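Local coordinates for spindle assembly abnormal protein 6 homolog (Drosophila melanogaster, PDB 5AL7) that builds the central scaffold of the centriole cartwheel, with nine coiled-coil homodimers joined through their globular heads to set its nine-fold symmetry, at the interface of chains A and B. Numbering follows the deposited sequence. Chains: chain A/B, Spindle assembly abnormal protein 6 homolog.

Contact 1: the interface of chains A and B. Residues chain A 71, 168-169, 171-172, 175-176; chain B 168-169, 171-172, 175-176, 179.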
# COMPACT_ATOMS: atom_id res chain seq x y z
N GLN A 71 4.01 -3.45 -9.70
CA GLN A 71 4.15 -2.01 -9.83
C GLN A 71 5.55 -1.53 -9.47
O GLN A 71 5.84 -0.35 -9.61
CB GLN A 71 3.10 -1.29 -8.99
CG GLN A 71 1.69 -1.38 -9.58
CD GLN A 71 0.80 -0.20 -9.18
OE1 GLN A 71 0.83 0.86 -9.82
NE2 GLN A 71 -0.01 -0.39 -8.14
N ILE A 168 5.60 3.79 -4.44
CA ILE A 168 4.86 2.64 -3.92
C ILE A 168 4.50 2.86 -2.44
O ILE A 168 3.39 2.50 -2.00
CB ILE A 168 5.66 1.32 -4.13
CG1 ILE A 168 5.48 0.85 -5.57
CG2 ILE A 168 5.20 0.23 -3.21
CD1 ILE A 168 6.61 0.07 -6.08
N ASN A 169 5.39 3.49 -1.68
CA ASN A 169 5.08 3.83 -0.29
C ASN A 169 3.93 4.82 -0.21
O ASN A 169 3.01 4.66 0.60
CB ASN A 169 6.31 4.41 0.41
CG ASN A 169 6.06 4.69 1.88
OD1 ASN A 169 5.93 3.78 2.68
ND2 ASN A 169 6.00 5.97 2.24
N MET A 171 1.63 5.26 -2.43
CA MET A 171 0.42 4.59 -2.85
C MET A 171 -0.13 3.76 -1.70
O MET A 171 -1.35 3.72 -1.50
CB MET A 171 0.68 3.73 -4.08
CG MET A 171 0.80 4.55 -5.35
SD MET A 171 0.84 3.56 -6.85
CE MET A 171 2.55 3.02 -6.93
N LEU A 172 0.76 3.14 -0.93
CA LEU A 172 0.34 2.36 0.24
C LEU A 172 -0.35 3.25 1.28
O LEU A 172 -1.41 2.90 1.82
CB LEU A 172 1.54 1.64 0.88
CG LEU A 172 1.28 0.90 2.20
CD1 LEU A 172 0.24 -0.18 2.01
CD2 LEU A 172 2.56 0.27 2.76
N SER A 175 -3.70 4.25 0.09
CA SER A 175 -4.61 3.12 0.17
C SER A 175 -5.12 2.97 1.58
O SER A 175 -6.31 2.71 1.79
CB SER A 175 -3.93 1.83 -0.27
OG SER A 175 -4.85 0.75 -0.29
N HIS A 176 -4.24 3.16 2.56
CA HIS A 176 -4.66 3.03 3.94
C HIS A 176 -5.65 4.12 4.32
O HIS A 176 -6.66 3.83 4.96
CB HIS A 176 -3.46 3.06 4.88
CG HIS A 176 -2.72 1.76 4.95
ND1 HIS A 176 -1.46 1.65 5.48
CD2 HIS A 176 -3.08 0.51 4.55
CE1 HIS A 176 -1.07 0.39 5.41
NE2 HIS A 176 -2.03 -0.32 4.85
N ILE B 168 6.90 -3.34 1.13
CA ILE B 168 5.93 -2.27 0.95
C ILE B 168 5.07 -2.52 -0.29
O ILE B 168 3.86 -2.29 -0.26
CB ILE B 168 6.63 -0.90 0.90
CG1 ILE B 168 6.91 -0.45 2.34
CG2 ILE B 168 5.77 0.14 0.22
CD1 ILE B 168 8.08 0.42 2.47
N ASN B 169 5.68 -3.08 -1.33
CA ASN B 169 4.93 -3.46 -2.53
C ASN B 169 3.89 -4.54 -2.19
O ASN B 169 2.71 -4.43 -2.56
CB ASN B 169 5.88 -3.94 -3.62
CG ASN B 169 5.18 -4.24 -4.91
OD1 ASN B 169 4.70 -3.35 -5.58
ND2 ASN B 169 5.17 -5.52 -5.29
N MET B 171 2.57 -5.14 0.71
CA MET B 171 1.56 -4.56 1.57
C MET B 171 0.57 -3.78 0.75
O MET B 171 -0.63 -3.82 1.02
CB MET B 171 2.20 -3.68 2.63
CG MET B 171 2.87 -4.46 3.75
SD MET B 171 3.39 -3.42 5.13
CE MET B 171 4.95 -2.75 4.57
N LEU B 172 1.06 -3.11 -0.29
CA LEU B 172 0.18 -2.37 -1.20
C LEU B 172 -0.77 -3.31 -1.94
O LEU B 172 -1.97 -3.04 -2.03
CB LEU B 172 0.99 -1.55 -2.20
CG LEU B 172 0.19 -0.84 -3.29
CD1 LEU B 172 -0.80 0.15 -2.70
CD2 LEU B 172 1.14 -0.12 -4.24
N SER B 175 -3.37 -4.52 0.31
CA SER B 175 -4.27 -3.42 0.60
C SER B 175 -5.28 -3.27 -0.52
O SER B 175 -6.46 -3.04 -0.27
CB SER B 175 -3.49 -2.12 0.80
OG SER B 175 -4.34 -1.07 1.21
N HIS B 176 -4.83 -3.43 -1.76
CA HIS B 176 -5.74 -3.33 -2.90
C HIS B 176 -6.77 -4.44 -2.89
O HIS B 176 -7.97 -4.19 -3.11
CB HIS B 176 -4.96 -3.36 -4.21
CG HIS B 176 -4.32 -2.07 -4.57
ND1 HIS B 176 -3.35 -1.96 -5.54
CD2 HIS B 176 -4.49 -0.82 -4.06
CE1 HIS B 176 -2.96 -0.70 -5.63
NE2 HIS B 176 -3.64 0.01 -4.74
N GLN B 179 -9.31 -3.56 -0.32
CA GLN B 179 -10.22 -2.49 -0.76
C GLN B 179 -11.29 -3.02 -1.69
O GLN B 179 -12.47 -2.66 -1.57
CB GLN B 179 -9.46 -1.38 -1.48
CG GLN B 179 -8.81 -0.32 -0.62
CD GLN B 179 -8.18 0.79 -1.46
OE1 GLN B 179 -6.98 0.76 -1.75
NE2 GLN B 179 -9.00 1.76 -1.87
O HOH W 1 2.43 -3.91 -7.11

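Contact 2: the interface of chains A and B. Residues chain A 210, 213-214, 217; chain B 210-211, 213-214, 217.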
# COMPACT_ATOMS: atom_id res chain seq x y z
N LEU A 210 -52.53 -7.00 16.08
CA LEU A 210 -53.56 -5.96 16.04
C LEU A 210 -54.76 -6.38 15.19
O LEU A 210 -55.89 -5.93 15.41
CB LEU A 210 -52.97 -4.66 15.48
CG LEU A 210 -53.83 -3.40 15.37
CD1 LEU A 210 -53.90 -2.68 16.70
CD2 LEU A 210 -53.29 -2.48 14.28
N ALA A 213 -57.02 -8.31 17.37
CA ALA A 213 -57.77 -7.34 18.16
C ALA A 213 -58.93 -6.80 17.33
O ALA A 213 -60.01 -6.53 17.85
CB ALA A 213 -56.87 -6.21 18.64
N LEU A 214 -58.67 -6.63 16.04
CA LEU A 214 -59.68 -6.16 15.10
C LEU A 214 -60.70 -7.26 14.79
O LEU A 214 -61.84 -6.98 14.42
CB LEU A 214 -59.02 -5.67 13.80
CG LEU A 214 -59.87 -4.82 12.84
CD1 LEU A 214 -59.80 -3.35 13.22
CD2 LEU A 214 -59.44 -5.02 11.39
N ASN A 217 -63.93 -7.38 17.20
CA ASN A 217 -64.88 -6.34 16.83
C ASN A 217 -64.98 -6.12 15.31
O ASN A 217 -64.96 -4.98 14.84
CB ASN A 217 -64.53 -5.03 17.56
CG ASN A 217 -63.11 -4.57 17.29
OD1 ASN A 217 -62.55 -4.80 16.22
ND2 ASN A 217 -62.51 -3.91 18.28
N LEU B 210 -54.74 0.85 10.11
CA LEU B 210 -55.32 -0.18 10.95
C LEU B 210 -55.43 0.32 12.40
O LEU B 210 -56.28 -0.15 13.16
CB LEU B 210 -54.52 -1.48 10.86
CG LEU B 210 -54.82 -2.31 9.60
CD1 LEU B 210 -54.31 -3.74 9.73
CD2 LEU B 210 -56.31 -2.30 9.26
N ARG B 211 -54.57 1.27 12.77
CA ARG B 211 -54.72 1.90 14.08
C ARG B 211 -55.99 2.73 14.10
O ARG B 211 -56.68 2.83 15.12
CB ARG B 211 -53.54 2.82 14.43
CG ARG B 211 -52.25 2.15 14.84
CD ARG B 211 -51.17 3.22 14.92
NE ARG B 211 -49.84 2.70 15.20
CZ ARG B 211 -48.72 3.22 14.71
NH1 ARG B 211 -48.78 4.27 13.91
NH2 ARG B 211 -47.55 2.68 15.02
N ALA B 213 -58.57 2.07 12.04
CA ALA B 213 -59.67 1.12 11.97
C ALA B 213 -60.01 0.61 13.37
O ALA B 213 -61.19 0.46 13.73
CB ALA B 213 -59.33 -0.04 11.05
N LEU B 214 -58.98 0.38 14.18
CA LEU B 214 -59.19 -0.09 15.55
C LEU B 214 -59.70 1.04 16.43
O LEU B 214 -60.39 0.80 17.42
CB LEU B 214 -57.89 -0.66 16.14
CG LEU B 214 -58.09 -1.50 17.41
CD1 LEU B 214 -58.41 -2.94 17.07
CD2 LEU B 214 -56.88 -1.41 18.32
N ASN B 217 -63.55 1.26 15.38
CA ASN B 217 -64.49 0.19 15.71
C ASN B 217 -64.96 0.26 17.16
O ASN B 217 -66.10 -0.08 17.46
CB ASN B 217 -63.86 -1.19 15.43
CG ASN B 217 -62.59 -1.45 16.24
OD1 ASN B 217 -62.43 -0.96 17.35
ND2 ASN B 217 -61.69 -2.24 15.67

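Contact 1: the interface of chains A and B
In both chains the Leu172 CG lies anti to the backbone N (chi1 174° in A and B), and the Ser175 OG is likewise anti to its own N (chi1 -175° in A:Ser175), so these groups reach across the seam between helices 161-187 of A and 161-196 of B. This is the head-proximal start of the parallel coiled coil. B:Leu172 is the most deeply covered residue here, losing 87 Å² to the partner. Its CD1 branch sits against the main chain of A, 3.8 Å from A:Leu172 N, while CD2 covers A:Met171 CB at 3.9 Å; A:Leu172 repeats both placements by the two-fold. One layer nearer the heads the isoleucines cross obliquely, their short CG2 branches meeting methyl to methyl (A:Ile168 CG2 to B:Ile168 CG2, 3.5 Å). The next layer is polar. A:Ser175 OG is hydrogen-bonded to B:Ser175 OG, and also donates to B:Gln179 OE1 at 2.6 Å. That donor stands above the amide plane rather than on a lone pair, with a C=O...donor angle of 132°. B:Gln179 OE1 lies in plane at the edge of the B:His176 ring on its CD2 side, while A:Gln71 NE2 comes up in plane at CE1 (3.9 Å). A:Gln71 belongs to a loop of the head, so the head of A meets the stalk of B; its backbone N reaches B:Asn169 through water 1, which lies 2.8 Å from B:Asn169 OD1.

Contact 2: the interface of chains A and B
The packed part of this distal coiled-coil segment centres on the two Leu214 side chains, which hide 68 Å² in A and 72 Å² in B. Both have CG anti to the backbone N (chi1 -165° in each chain), and each sends CD1 over the partner's main chain: B:Leu214 CD1 lies 3.8 Å from A:Leu214 N and also meets A:Ala213 CB at 3.9 Å. The other branch, B:Leu214 CD2, touches A:Leu210 CD1 at 3.6 Å, the two side chains crossing obliquely. Symmetry weakens at Leu210. A:Leu210 has CG anti to the backbone N and buries 60 Å², whereas B:Leu210 turns CG anti to the carbonyl carbon (chi1 -79°) and buries 36 Å². B:Leu210 therefore offers CB, not a branch methyl, to A:Leu210 CD2 (3.8 Å). Looser still is the flank formed by B:Arg211: it hides merely 11 Å², its nearest approach is through the backbone N, and its guanidinium runs away from A. At the other end the Asn217 side chains cross at about a right angle with their amide planes 46° apart. Both hold CG in the crowded position between backbone N and carbonyl carbon. The N-H groups point away from the facing oxygens, so the pair shows no hydrogen bond as modelled. An alanine in place of A:Asn217 would take away the amide that packs on B:Asn217, and would probably leave the B:Asn217 amide less well covered and the end of the pair looser. Besides its asparagine neighbour, B:Asn217 ND2 meets A:Leu214 CD1 at 3.3 Å.

Contact 1 and contact 2 lie about 61 Å apart, between the centres of their C-alpha atoms, and share no residue. Both belong to the same two-stranded stalk, and their sequence spacing matches one heptad register: residues 168, 175, 210 and 217 occupy one core position, 172 and 214 the other. Contact 1 lies in long helices beside the heads and includes head-loop A:Gln71, whereas contact 2 lies in short segments, 210-216 in A and 205-217 in B, beyond breaks in the modelled helices. Together they pair the chains at both ends of the modelled stalk, consistent with coiled-coil homodimers whose spokes radiate from the cartwheel ring.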